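PDB 4GNR: ABC transporter substrate-binding protein-branched chain amino acid transport from Streptococcus pneumoniae, which binds isoleucine and probably delivers branched-chain amino acids to an ABC transporter for uptake into the cell. Local coordinates for residues L33-I38 with D288-V293. Residues are numbered along the deposited sequence; the frame is centred on the assembly and turned at random.
Sequences LAVDEI and DSVHLV
Val-290 packs on Ala-34, the methyl CB of Ala-34 lying 3.7 Å from Val-290 CG1. That branch, anti to the backbone N (chi1 168°), does most of the touching: it also meets Val-35 CG2 at 3.8 Å, the two valine side chains crossing at about a right angle, and takes Ile-38 CD1 at 4.0 Å. His-291 starts out beside the helix interface, but with CG anti to the carbonyl carbon (chi1 -82°) its imidazole swings back toward helix 21-40. Ile-38 lays CD1 over one face of this ring in a CH-pi contact, 4.0 Å from the centroid and shifted toward the rim, while its CG1 reaches CE1 at 3.7 Å. Ala-34 CB approaches the same ring obliquely near CD2. At the ring edge, in plane, a water 2.8 Å from His-291 NE2 donates to Glu-37 OE1 at 2.7 Å; Tyr-287 OH also hydrogen-bonds OE1. The axes of segments 33-38 and 288-293 come within 9.0 Å at 44°, small Ala-34 facing Val-290 at the closest backbone pairing; their helices, 21-40 and 281-297, belong to the lobe built on the parallel sheet. No direct hydrogen bond spans the segments: apolar packing joins them, and the water links imidazole to carboxylate, whose negative charge may favour protonation of the histidine.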
loop_
_atom_site.group_PDB
_atom_site.type_symbol
_atom_site.label_atom_id
_atom_site.label_comp_id
_atom_site.label_asym_id
_atom_site.label_seq_id
_atom_site.Cartn_x
_atom_site.Cartn_y
_atom_site.Cartn_z
ATOM N N LEU A 33 -4.408 -15.231 6.265
ATOM C CA LEU A 33 -4.227 -16.405 5.400
ATOM C C LEU A 33 -2.833 -17.006 5.646
ATOM O O LEU A 33 -2.686 -18.224 5.783
ATOM C CB LEU A 33 -4.407 -16.024 3.943
ATOM C CG LEU A 33 -4.220 -17.141 2.918
ATOM C CD1 LEU A 33 -5.245 -18.249 3.131
ATOM C CD2 LEU A 33 -4.253 -16.573 1.508
ATOM N N ALA A 34 -1.807 -16.159 5.675
ATOM C CA ALA A 34 -0.450 -16.637 5.930
ATOM C C ALA A 34 -0.375 -17.329 7.301
ATOM O O ALA A 34 0.217 -18.406 7.420
ATOM C CB ALA A 34 0.542 -15.496 5.838
ATOM N N VAL A 35 -0.923 -16.685 8.343
ATOM C CA VAL A 35 -0.896 -17.294 9.678
ATOM C C VAL A 35 -1.563 -18.673 9.661
ATOM O O VAL A 35 -1.054 -19.642 10.210
ATOM C CB VAL A 35 -1.546 -16.386 10.729
ATOM C CG1 VAL A 35 -1.745 -17.149 12.016
ATOM C CG2 VAL A 35 -0.698 -15.143 10.937
ATOM N N ASP A 36 -2.742 -18.739 9.067
ATOM C CA ASP A 36 -3.486 -20.010 9.025
ATOM C C ASP A 36 -2.670 -21.110 8.377
ATOM O O ASP A 36 -2.647 -22.257 8.851
ATOM C CB ASP A 36 -4.830 -19.819 8.330
ATOM C CG ASP A 36 -5.814 -18.968 9.139
ATOM O OD1 ASP A 36 -5.611 -18.708 10.346
ATOM O OD2 ASP A 36 -6.841 -18.637 8.535
ATOM N N GLU A 37 -2.040 -20.791 7.263
ATOM C CA GLU A 37 -1.232 -21.777 6.547
ATOM C C GLU A 37 -0.022 -22.211 7.346
ATOM O O GLU A 37 0.285 -23.403 7.434
ATOM C CB GLU A 37 -0.814 -21.236 5.191
ATOM C CG GLU A 37 -1.988 -21.071 4.241
ATOM C CD GLU A 37 -1.590 -20.456 2.909
ATOM O OE1 GLU A 37 -0.479 -19.898 2.850
ATOM O OE2 GLU A 37 -2.412 -20.467 1.961
ATOM N N ILE A 38 0.683 -21.248 7.933
ATOM C CA ILE A 38 1.860 -21.568 8.742
ATOM C C ILE A 38 1.444 -22.456 9.913
ATOM O O ILE A 38 2.109 -23.460 10.228
ATOM C CB ILE A 38 2.550 -20.276 9.213
ATOM C CG1 ILE A 38 3.168 -19.562 8.009
ATOM C CG2 ILE A 38 3.611 -20.604 10.278
ATOM C CD1 ILE A 38 3.502 -18.087 8.311
ATOM N N ASP A 288 3.239 -11.616 2.581
ATOM C CA ASP A 288 4.699 -11.671 2.633
ATOM C C ASP A 288 5.240 -11.154 3.972
ATOM O O ASP A 288 6.197 -11.728 4.498
ATOM C CB ASP A 288 5.347 -10.921 1.475
ATOM C CG ASP A 288 5.397 -11.721 0.180
ATOM O OD1 ASP A 288 5.026 -12.910 0.165
ATOM O OD2 ASP A 288 5.887 -11.128 -0.817
ATOM N N SER A 289 4.671 -10.078 4.514
ATOM C CA SER A 289 5.148 -9.548 5.792
ATOM C C SER A 289 5.032 -10.594 6.903
ATOM O O SER A 289 5.940 -10.711 7.739
ATOM C CB SER A 289 4.444 -8.267 6.187
ATOM O OG SER A 289 4.890 -7.120 5.473
ATOM N N VAL A 290 3.921 -11.332 6.938
ATOM C CA VAL A 290 3.791 -12.390 7.951
ATOM C C VAL A 290 4.882 -13.447 7.770
ATOM O O VAL A 290 5.485 -13.885 8.740
ATOM C CB VAL A 290 2.387 -13.011 7.952
ATOM C CG1 VAL A 290 2.362 -14.291 8.782
ATOM C CG2 VAL A 290 1.374 -12.010 8.447
ATOM N N HIS A 291 5.117 -13.893 6.529
ATOM C CA HIS A 291 6.178 -14.879 6.304
ATOM C C HIS A 291 7.546 -14.340 6.706
ATOM O O HIS A 291 8.374 -15.094 7.237
ATOM C CB HIS A 291 6.172 -15.371 4.855
ATOM C CG HIS A 291 5.181 -16.439 4.623
ATOM N ND1 HIS A 291 5.463 -17.737 4.977
ATOM C CD2 HIS A 291 3.926 -16.435 4.136
ATOM C CE1 HIS A 291 4.429 -18.503 4.699
ATOM N NE2 HIS A 291 3.482 -17.745 4.180
ATOM N N LEU A 292 7.820 -13.076 6.430
ATOM C CA LEU A 292 9.096 -12.476 6.828
ATOM C C LEU A 292 9.265 -12.560 8.355
ATOM O O LEU A 292 10.347 -12.908 8.862
ATOM C CB LEU A 292 9.162 -11.010 6.370
ATOM C CG LEU A 292 9.455 -10.836 4.874
ATOM C CD1 LEU A 292 9.044 -9.473 4.380
ATOM C CD2 LEU A 292 10.945 -11.082 4.603
ATOM N N VAL A 293 8.218 -12.207 9.087
ATOM C CA VAL A 293 8.240 -12.257 10.563
ATOM C C VAL A 293 8.368 -13.702 11.052
ATOM O O VAL A 293 9.164 -13.978 11.958
ATOM C CB VAL A 293 7.012 -11.573 11.153
ATOM C CG1 VAL A 293 6.880 -11.843 12.650
ATOM C CG2 VAL A 293 7.048 -10.060 10.862
HETATM O O HOH W 1 2.074 -20.131 3.695
#